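Local structure of carbohydrate deacetylase Agd3 (Neosartorya fumigata, 6NWZ) at residues R246-N251 and L536-D541; K291-S296 and Q579-L584; L584-L589 and L658-L663. The protein probably removes acetyl groups from N-acetylated sugars of the exopolysaccharide galactosaminogalactan, and is required for Aspergillus fumigatus biofilm formation. All coordinates share one frame; numbering follows the deposited sequence.

How the contacts relate
From the N terminus, the chain leaves helix 224-237 and runs through residues 246-251 to strand 252-257. Contact 1 pairs this approach with residues 536-541, so closing a loop that holds most of the deacetylase region. Contact 2 opens inside that loop, at residues 291-296 after helix 275-289, but its partner on helix 569-584 comes after contact 1 has closed, so the two cross. Contact 3 follows both in series. It starts at the end of the same helix, sharing Leu584 with contact 2, and closes a shorter loop with residues 658-663, bringing in the C-terminal domain. Residues 584-589 link all three: Trp587 meets Arg246 of contact 1, while Asn293 and Ser296 of contact 2 bond to Trp587 and Leu589.

Contact 1: R246-N251 and L536-D541; sequences RRVNLN and LGLRHD
His540 reaches Arg247 O and the side-chain amide of Asn249. With CG anti to its carbonyl carbon (chi1 -67°), the ring is turned toward both residues. His540 CB lies 4.0 Å from Asn249 OD1. CG and ND1 pass closer to the same oxygen, which sits above one ring face, offset toward the rim; the amide and ring planes stand 72° apart. His540 CE1 is equally far, 4.0 Å, from Asn249 OD1 and Arg247 O. His540 CD2, next to NE2, lies 3.5 Å from Arg247 O, which sits at the ring edge. At the tip, His540 NE2 donates a hydrogen bond of 2.8 Å to Arg247 O. It is a bent bond, 138° at the hydrogen, and it meets the oxygen from above the carbonyl plane. Asn249 keeps its amide turned by a bond from ND2 to Val590 O. Beside the histidine, Leu538 CD2 packs 3.9 Å from Val248 CG2, the two side chains crossing at about a right angle. A water joins the C-terminal halves of the segments, donating to Asn249 O and Asp541 O and accepting from Asn251 N. Leu538, with positive phi, is the C-prime residue of the Schellman motif that ends helix 520-536. The contact therefore lies where this helix turns toward strand 542-546, which runs parallel to strand 252-257; helix 34-47 covers Leu538, and Phe601 of helix 594-607 touches His540.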
loop_
_atom_site.group_PDB
_atom_site.type_symbol
_atom_site.label_atom_id
_atom_site.label_comp_id
_atom_site.label_asym_id
_atom_site.label_seq_id
_atom_site.Cartn_x
_atom_site.Cartn_y
_atom_site.Cartn_z
ATOM N N ARG A 246 -2.847 -10.148 -5.222
ATOM C CA ARG A 246 -3.611 -9.039 -4.651
ATOM C C ARG A 246 -3.669 -9.182 -3.135
ATOM O O ARG A 246 -4.447 -9.987 -2.611
ATOM C CB ARG A 246 -5.026 -8.987 -5.225
ATOM C CG ARG A 246 -5.868 -7.862 -4.642
ATOM C CD ARG A 246 -7.342 -8.039 -4.966
ATOM N NE ARG A 246 -7.981 -9.018 -4.090
ATOM C CZ ARG A 246 -9.138 -9.620 -4.353
ATOM N NH1 ARG A 246 -9.790 -9.352 -5.478
ATOM N NH2 ARG A 246 -9.643 -10.496 -3.495
ATOM N N ARG A 247 -2.876 -8.377 -2.429
ATOM C CA ARG A 247 -2.862 -8.375 -0.972
ATOM C C ARG A 247 -2.818 -6.937 -0.473
ATOM O O ARG A 247 -2.128 -6.096 -1.053
ATOM C CB ARG A 247 -1.664 -9.176 -0.438
ATOM C CG ARG A 247 -1.354 -8.981 1.043
ATOM C CD ARG A 247 -2.418 -9.586 1.944
ATOM N NE ARG A 247 -2.471 -11.039 1.823
ATOM C CZ ARG A 247 -3.475 -11.706 1.263
ATOM N NH1 ARG A 247 -4.524 -11.053 0.779
ATOM N NH2 ARG A 247 -3.433 -13.030 1.196
ATOM N N VAL A 248 -3.564 -6.653 0.594
ATOM C CA VAL A 248 -3.545 -5.347 1.246
ATOM C C VAL A 248 -3.032 -5.532 2.667
ATOM O O VAL A 248 -3.648 -6.250 3.467
ATOM C CB VAL A 248 -4.929 -4.680 1.251
ATOM C CG1 VAL A 248 -4.892 -3.395 2.071
ATOM C CG2 VAL A 248 -5.370 -4.380 -0.162
ATOM N N ASN A 249 -1.908 -4.895 2.980
ATOM C CA ASN A 249 -1.340 -4.940 4.320
ATOM C C ASN A 249 -1.678 -3.657 5.064
ATOM O O ASN A 249 -1.610 -2.562 4.498
ATOM C CB ASN A 249 0.180 -5.129 4.284
ATOM C CG ASN A 249 0.595 -6.534 3.880
ATOM O OD1 ASN A 249 1.402 -6.714 2.966
ATOM N ND2 ASN A 249 0.054 -7.535 4.569
ATOM N N LEU A 250 -2.037 -3.795 6.336
ATOM C CA LEU A 250 -2.317 -2.651 7.200
ATOM C C LEU A 250 -1.366 -2.721 8.395
ATOM O O LEU A 250 -1.684 -3.323 9.423
ATOM C CB LEU A 250 -3.771 -2.634 7.637
ATOM C CG LEU A 250 -4.170 -1.433 8.491
ATOM C CD1 LEU A 250 -3.929 -0.132 7.732
ATOM C CD2 LEU A 250 -5.620 -1.559 8.941
ATOM N N ASN A 251 -0.199 -2.098 8.253
ATOM C CA ASN A 251 0.813 -2.052 9.300
ATOM C C ASN A 251 0.833 -0.654 9.903
ATOM O O ASN A 251 1.098 0.324 9.197
ATOM C CB ASN A 251 2.189 -2.414 8.746
ATOM C CG ASN A 251 2.212 -3.780 8.096
ATOM O OD1 ASN A 251 1.306 -4.590 8.295
ATOM N ND2 ASN A 251 3.255 -4.049 7.319
ATOM N N LEU A 536 -6.012 0.743 -1.878
ATOM C CA LEU A 536 -6.578 0.245 -3.125
ATOM C C LEU A 536 -5.567 0.260 -4.269
ATOM O O LEU A 536 -5.815 -0.367 -5.304
ATOM C CB LEU A 536 -7.826 1.055 -3.491
ATOM C CG LEU A 536 -8.971 0.915 -2.480
ATOM C CD1 LEU A 536 -10.186 1.738 -2.869
ATOM C CD2 LEU A 536 -9.345 -0.546 -2.337
ATOM N N GLY A 537 -4.443 0.951 -4.107
ATOM C CA GLY A 537 -3.330 0.859 -5.025
ATOM C C GLY A 537 -2.358 -0.252 -4.698
ATOM O O GLY A 537 -1.308 -0.355 -5.341
ATOM N N LEU A 538 -2.681 -1.080 -3.700
ATOM C CA LEU A 538 -1.868 -2.231 -3.299
ATOM C C LEU A 538 -0.481 -1.813 -2.815
ATOM O O LEU A 538 0.479 -2.583 -2.901
ATOM C CB LEU A 538 -1.760 -3.263 -4.428
ATOM C CG LEU A 538 -3.087 -3.784 -4.985
ATOM C CD1 LEU A 538 -2.857 -4.991 -5.889
ATOM C CD2 LEU A 538 -4.062 -4.113 -3.862
ATOM N N ARG A 539 -0.367 -0.595 -2.294
ATOM C CA ARG A 539 0.871 -0.144 -1.676
ATOM C C ARG A 539 0.998 -0.781 -0.295
ATOM O O ARG A 539 0.180 -0.519 0.594
ATOM C CB ARG A 539 0.891 1.380 -1.586
ATOM C CG ARG A 539 0.754 2.076 -2.938
ATOM C CD ARG A 539 2.037 1.984 -3.748
ATOM N NE ARG A 539 3.075 2.838 -3.182
ATOM C CZ ARG A 539 3.380 4.050 -3.638
ATOM N NH1 ARG A 539 2.737 4.551 -4.687
ATOM N NH2 ARG A 539 4.334 4.757 -3.046
ATOM N N HIS A 540 2.016 -1.624 -0.121
ATOM C CA HIS A 540 2.238 -2.346 1.125
ATOM C C HIS A 540 2.996 -1.532 2.169
ATOM O O HIS A 540 3.409 -2.101 3.187
ATOM C CB HIS A 540 2.992 -3.650 0.850
ATOM C CG HIS A 540 2.202 -4.649 0.064
ATOM N ND1 HIS A 540 2.720 -5.864 -0.330
ATOM C CD2 HIS A 540 0.928 -4.617 -0.394
ATOM C CE1 HIS A 540 1.800 -6.535 -1.000
ATOM N NE2 HIS A 540 0.703 -5.802 -1.052
ATOM N N ASP A 541 3.193 -0.233 1.942
ATOM C CA ASP A 541 3.901 0.598 2.906
ATOM C C ASP A 541 3.119 0.678 4.210
ATOM O O ASP A 541 1.884 0.689 4.222
ATOM C CB ASP A 541 4.114 2.014 2.360
ATOM C CG ASP A 541 4.358 2.040 0.865
ATOM O OD1 ASP A 541 4.189 0.989 0.211
ATOM O OD2 ASP A 541 4.717 3.119 0.343
HETATM O O HOH W 1 -0.591 -7.158 -3.897
HETATM O O HOH W 2 0.059 -0.899 5.753
#

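Contact 2: K291-S296 and Q579-L584; sequences KMNPGS and QEFVRL
Lys291 runs obliquely across Gln579, its chain extended beyond CG, until Lys291 NZ lies 3.5 Å from Gln579 NE2. Two nitrogen donors meet here because they share an acceptor: Glu575 OE1, one turn earlier on the helix, takes a salt bridge from the lysine and a hydrogen bond from the glutamine amide. The Lys291 carbonyl then faces the valine, with Lys291 O 3.6 Å from Val582 CG2. At Met292 the backbone keeps to the same methyl, with Met292 CA 3.9 Å from Val582 CG2, while the side chain packs on Tyr298. Asn293 is the polar centre of the segment. Its amide slides past the valine in the opposite direction: Asn293 OD1 comes to 3.5 Å from Val582 CG1 and Asn293 ND2 to 3.8 Å from Val582 CG2, and ND2 also approaches the Phe581 ring obliquely. Both ends of the amide are held from outside the contact: ND2 donates to Val585 O and Trp587 O, and OD1 accepts from Lys159, so its rotation is fixed. Beyond it the chain folds into a type II beta turn over Pro294 and Gly295, the glycine taking the positive phi of the third position. Ser296 closes the turn through N and OG, which reach Asn293 O from one face of its plane, Ser296 OG at 2.8 Å; that hydroxyl also bonds to Leu589 N. The arrangement is a type II turn with asparagine at its first position, laid against the last turns of a helix, and it belongs to the loop between helix 275-289 and strand 300-304 of the mainly parallel sheet in the deacetylase domain.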
loop_
_atom_site.group_PDB
_atom_site.type_symbol
_atom_site.label_atom_id
_atom_site.label_comp_id
_atom_site.label_asym_id
_atom_site.label_seq_id
_atom_site.Cartn_x
_atom_site.Cartn_y
_atom_site.Cartn_z
ATOM N N LYS A 291 -14.408 -6.119 12.905
ATOM C CA LYS A 291 -15.018 -5.253 11.905
ATOM C C LYS A 291 -14.494 -5.516 10.501
ATOM O O LYS A 291 -15.029 -4.958 9.538
ATOM C CB LYS A 291 -14.782 -3.779 12.257
ATOM C CG LYS A 291 -15.411 -3.348 13.564
ATOM C CD LYS A 291 -15.347 -1.839 13.728
ATOM C CE LYS A 291 -16.073 -1.410 14.992
ATOM N NZ LYS A 291 -16.127 0.070 15.144
ATOM N N MET A 292 -13.469 -6.340 10.361
ATOM C CA MET A 292 -12.829 -6.546 9.076
ATOM C C MET A 292 -13.428 -7.754 8.373
ATOM O O MET A 292 -14.052 -8.616 8.992
ATOM C CB MET A 292 -11.327 -6.729 9.261
ATOM C CG MET A 292 -10.720 -5.664 10.136
ATOM S SD MET A 292 -8.945 -5.838 10.312
ATOM C CE MET A 292 -8.547 -4.197 10.915
ATOM N N ASN A 293 -13.233 -7.802 7.055
ATOM C CA ASN A 293 -13.756 -8.904 6.271
ATOM C C ASN A 293 -13.088 -10.208 6.700
ATOM O O ASN A 293 -11.999 -10.199 7.277
ATOM C CB ASN A 293 -13.526 -8.658 4.782
ATOM C CG ASN A 293 -14.186 -7.389 4.292
ATOM O OD1 ASN A 293 -15.388 -7.187 4.476
ATOM N ND2 ASN A 293 -13.400 -6.516 3.670
ATOM N N PRO A 294 -13.735 -11.343 6.439
ATOM C CA PRO A 294 -13.138 -12.630 6.806
ATOM C C PRO A 294 -11.739 -12.786 6.225
ATOM O O PRO A 294 -11.427 -12.280 5.145
ATOM C CB PRO A 294 -14.112 -13.651 6.211
ATOM C CG PRO A 294 -15.424 -12.949 6.245
ATOM C CD PRO A 294 -15.116 -11.502 5.946
ATOM N N GLY A 295 -10.895 -13.499 6.962
ATOM C CA GLY A 295 -9.522 -13.694 6.565
ATOM C C GLY A 295 -8.572 -12.626 7.041
ATOM O O GLY A 295 -7.358 -12.760 6.826
ATOM N N SER A 296 -9.080 -11.577 7.686
ATOM C CA SER A 296 -8.245 -10.485 8.154
ATOM C C SER A 296 -7.493 -10.876 9.422
ATOM O O SER A 296 -7.781 -11.883 10.076
ATOM C CB SER A 296 -9.084 -9.237 8.414
ATOM O OG SER A 296 -9.597 -8.697 7.211
ATOM N N GLN A 579 -13.195 0.916 8.368
ATOM C CA GLN A 579 -14.610 0.889 8.014
ATOM C C GLN A 579 -14.832 1.270 6.555
ATOM O O GLN A 579 -15.700 0.698 5.885
ATOM C CB GLN A 579 -15.400 1.809 8.944
ATOM C CG GLN A 579 -15.413 1.331 10.388
ATOM C CD GLN A 579 -16.258 2.206 11.286
ATOM O OE1 GLN A 579 -17.294 2.725 10.874
ATOM N NE2 GLN A 579 -15.816 2.377 12.526
ATOM N N GLU A 580 -14.058 2.225 6.040
ATOM C CA GLU A 580 -14.212 2.600 4.639
ATOM C C GLU A 580 -13.715 1.496 3.716
ATOM O O GLU A 580 -14.352 1.194 2.699
ATOM C CB GLU A 580 -13.471 3.903 4.356
ATOM C CG GLU A 580 -13.679 4.411 2.940
ATOM C CD GLU A 580 -15.101 4.878 2.682
ATOM O OE1 GLU A 580 -15.886 5.022 3.646
ATOM O OE2 GLU A 580 -15.432 5.110 1.504
ATOM N N PHE A 581 -12.573 0.894 4.046
ATOM C CA PHE A 581 -12.068 -0.224 3.258
ATOM C C PHE A 581 -13.097 -1.346 3.179
ATOM O O PHE A 581 -13.344 -1.902 2.102
ATOM C CB PHE A 581 -10.755 -0.719 3.869
ATOM C CG PHE A 581 -10.123 -1.867 3.137
ATOM C CD1 PHE A 581 -9.244 -1.639 2.091
ATOM C CD2 PHE A 581 -10.380 -3.177 3.521
ATOM C CE1 PHE A 581 -8.648 -2.699 1.422
ATOM C CE2 PHE A 581 -9.792 -4.239 2.857
ATOM C CZ PHE A 581 -8.922 -3.997 1.807
ATOM N N VAL A 582 -13.726 -1.674 4.310
ATOM C CA VAL A 582 -14.706 -2.754 4.329
ATOM C C VAL A 582 -15.979 -2.347 3.589
ATOM O O VAL A 582 -16.680 -3.198 3.028
ATOM C CB VAL A 582 -14.983 -3.183 5.784
ATOM C CG1 VAL A 582 -16.195 -4.079 5.860
ATOM C CG2 VAL A 582 -13.770 -3.910 6.353
ATOM N N ARG A 583 -16.282 -1.048 3.540
ATOM C CA ARG A 583 -17.455 -0.593 2.800
ATOM C C ARG A 583 -17.292 -0.777 1.294
ATOM O O ARG A 583 -18.287 -0.966 0.584
ATOM C CB ARG A 583 -17.736 0.871 3.117
ATOM C CG ARG A 583 -18.953 1.412 2.412
ATOM C CD ARG A 583 -19.136 2.884 2.698
ATOM N NE ARG A 583 -18.242 3.729 1.912
ATOM C CZ ARG A 583 -18.538 4.199 0.703
ATOM N NH1 ARG A 583 -19.700 3.895 0.136
ATOM N NH2 ARG A 583 -17.674 4.972 0.061
ATOM N N LEU A 584 -16.056 -0.732 0.792
ATOM C CA LEU A 584 -15.780 -0.797 -0.640
ATOM C C LEU A 584 -15.486 -2.205 -1.147
ATOM O O LEU A 584 -15.969 -2.578 -2.221
ATOM C CB LEU A 584 -14.603 0.119 -0.988
ATOM C CG LEU A 584 -14.777 1.597 -0.634
ATOM C CD1 LEU A 584 -13.504 2.359 -0.931
ATOM C CD2 LEU A 584 -15.955 2.203 -1.384
#

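Contact 3: L584-L589 and L658-L663; sequences LVDWPL and LGSDPL
Asp586 and Ser660 meet because both turn their side chains between backbone N and carbonyl carbon, chi1 61° for the aspartate and 57° for the serine. The torsions bring Ser660 OG to Asp586 OD1, and the hydroxyl donates a hydrogen bond; its modelled length is very short and is doubtful at this resolution. Beside this bond a water links the backbones, donating to Asp586 O at 2.8 Å and accepting from Ser660 N at 3.0 Å. A bound zinc ion lies nearby, about 4 Å from the Asp586 side chain as measured from side chain to ion. Next along the chain, Val585 CB sits over the centre of one face of the Trp587 ring, which also makes a cation-pi contact with Arg246. Pro588 then packs on residues 658-661 with CD and CG. Pro588 CD lies 3.3 Å from Asp661 OD2 and equally near Asp661 OD1, the proline and carboxylate coming from opposite directions. Pro588 CG packs 4.0 Å from Leu658 CB and 3.6 Å from Leu658 O. The carboxylate is held in place by salt bridges, Asp661 OD1 with Arg246 and Asp661 OD2 with Arg247, so both oxygens have cationic partners and their negative charge is probably well compensated. Residues 658-661 form a type II' beta turn, with Gly659 at its second position and a bond from Asp661 N to Leu658 O (3.0 Å). The contact thus sets a type II' turn of the C-terminal domain, between strands 654-656 and 663-667, against the loop that follows helix 569-584, forming an interdomain junction with the deacetylase.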
loop_
_atom_site.group_PDB
_atom_site.type_symbol
_atom_site.label_atom_id
_atom_site.label_comp_id
_atom_site.label_asym_id
_atom_site.label_seq_id
_atom_site.Cartn_x
_atom_site.Cartn_y
_atom_site.Cartn_z
ATOM N N LEU A 584 -16.056 -0.732 0.792
ATOM C CA LEU A 584 -15.780 -0.797 -0.640
ATOM C C LEU A 584 -15.486 -2.205 -1.147
ATOM O O LEU A 584 -15.969 -2.578 -2.221
ATOM C CB LEU A 584 -14.603 0.119 -0.988
ATOM C CG LEU A 584 -14.777 1.597 -0.634
ATOM C CD1 LEU A 584 -13.504 2.359 -0.931
ATOM C CD2 LEU A 584 -15.955 2.203 -1.384
ATOM N N VAL A 585 -14.697 -2.997 -0.414
ATOM C CA VAL A 585 -14.263 -4.315 -0.857
ATOM C C VAL A 585 -14.486 -5.321 0.269
ATOM O O VAL A 585 -14.720 -4.957 1.422
ATOM C CB VAL A 585 -12.784 -4.324 -1.287
ATOM C CG1 VAL A 585 -12.538 -3.312 -2.393
ATOM C CG2 VAL A 585 -11.902 -4.022 -0.098
ATOM N N ASP A 586 -14.405 -6.607 -0.081
ATOM C CA ASP A 586 -14.470 -7.675 0.909
ATOM C C ASP A 586 -13.114 -8.339 1.133
ATOM O O ASP A 586 -13.045 -9.424 1.719
ATOM C CB ASP A 586 -15.513 -8.724 0.522
ATOM C CG ASP A 586 -15.214 -9.390 -0.805
ATOM O OD1 ASP A 586 -14.320 -10.265 -0.852
ATOM O OD2 ASP A 586 -15.868 -9.032 -1.805
ATOM N N TRP A 587 -12.032 -7.706 0.687
ATOM C CA TRP A 587 -10.712 -8.291 0.825
ATOM C C TRP A 587 -10.301 -8.358 2.295
ATOM O O TRP A 587 -10.782 -7.581 3.125
ATOM C CB TRP A 587 -9.681 -7.476 0.051
ATOM C CG TRP A 587 -10.053 -7.171 -1.366
ATOM C CD1 TRP A 587 -10.968 -7.824 -2.143
ATOM C CD2 TRP A 587 -9.513 -6.123 -2.177
ATOM N NE1 TRP A 587 -11.029 -7.244 -3.387
ATOM C CE2 TRP A 587 -10.144 -6.196 -3.432
ATOM C CE3 TRP A 587 -8.556 -5.127 -1.960
ATOM C CZ2 TRP A 587 -9.850 -5.314 -4.466
ATOM C CZ3 TRP A 587 -8.266 -4.253 -2.986
ATOM C CH2 TRP A 587 -8.909 -4.352 -4.224
ATOM N N PRO A 588 -9.408 -9.278 2.637
ATOM C CA PRO A 588 -8.840 -9.284 3.987
ATOM C C PRO A 588 -7.872 -8.127 4.186
ATOM O O PRO A 588 -7.310 -7.572 3.237
ATOM C CB PRO A 588 -8.110 -10.632 4.064
ATOM C CG PRO A 588 -8.681 -11.453 2.946
ATOM C CD PRO A 588 -9.026 -10.473 1.871
ATOM N N LEU A 589 -7.696 -7.756 5.451
ATOM C CA LEU A 589 -6.620 -6.873 5.880
ATOM C C LEU A 589 -5.670 -7.700 6.732
ATOM O O LEU A 589 -6.074 -8.240 7.768
ATOM C CB LEU A 589 -7.150 -5.678 6.671
ATOM C CG LEU A 589 -7.946 -4.616 5.911
ATOM C CD1 LEU A 589 -8.625 -3.662 6.879
ATOM C CD2 LEU A 589 -7.041 -3.850 4.968
ATOM N N LEU A 658 -6.925 -16.432 1.723
ATOM C CA LEU A 658 -7.593 -15.925 2.915
ATOM C C LEU A 658 -8.956 -15.350 2.566
ATOM O O LEU A 658 -9.126 -14.702 1.528
ATOM C CB LEU A 658 -6.747 -14.842 3.585
ATOM C CG LEU A 658 -5.315 -15.201 3.962
ATOM C CD1 LEU A 658 -4.532 -13.936 4.253
ATOM C CD2 LEU A 658 -5.304 -16.130 5.164
ATOM N N GLY A 659 -9.921 -15.574 3.454
ATOM C CA GLY A 659 -11.242 -14.996 3.263
ATOM C C GLY A 659 -11.842 -15.427 1.940
ATOM O O GLY A 659 -11.859 -16.615 1.595
ATOM N N SER A 660 -12.333 -14.448 1.180
ATOM C CA SER A 660 -12.923 -14.690 -0.130
ATOM C C SER A 660 -11.952 -14.381 -1.267
ATOM O O SER A 660 -12.383 -14.192 -2.410
ATOM C CB SER A 660 -14.213 -13.877 -0.283
ATOM O OG SER A 660 -13.978 -12.494 -0.085
ATOM N N ASP A 661 -10.653 -14.334 -0.973
ATOM C CA ASP A 661 -9.657 -14.097 -2.001
ATOM C C ASP A 661 -9.628 -15.252 -2.995
ATOM O O ASP A 661 -10.042 -16.371 -2.681
ATOM C CB ASP A 661 -8.269 -13.935 -1.387
ATOM C CG ASP A 661 -8.026 -12.545 -0.847
ATOM O OD1 ASP A 661 -8.756 -11.610 -1.243
ATOM O OD2 ASP A 661 -7.089 -12.385 -0.035
ATOM N N PRO A 662 -9.154 -15.002 -4.209
ATOM C CA PRO A 662 -8.819 -16.106 -5.110
ATOM C C PRO A 662 -7.608 -16.868 -4.591
ATOM O O PRO A 662 -6.891 -16.427 -3.689
ATOM C CB PRO A 662 -8.523 -15.411 -6.441
ATOM C CG PRO A 662 -8.200 -13.999 -6.070
ATOM C CD PRO A 662 -9.039 -13.692 -4.871
ATOM N N LEU A 663 -7.392 -18.042 -5.178
ATOM C CA LEU A 663 -6.263 -18.886 -4.810
ATOM C C LEU A 663 -4.981 -18.331 -5.416
ATOM O O LEU A 663 -4.883 -18.172 -6.637
ATOM C CB LEU A 663 -6.496 -20.320 -5.276
ATOM C CG LEU A 663 -5.319 -21.280 -5.111
ATOM C CD1 LEU A 663 -4.847 -21.323 -3.663
ATOM C CD2 LEU A 663 -5.717 -22.661 -5.584
HETATM O O HOH W 3 -12.427 -11.909 2.792
HETATM O O HOH W 4 -12.821 -11.333 -3.599
#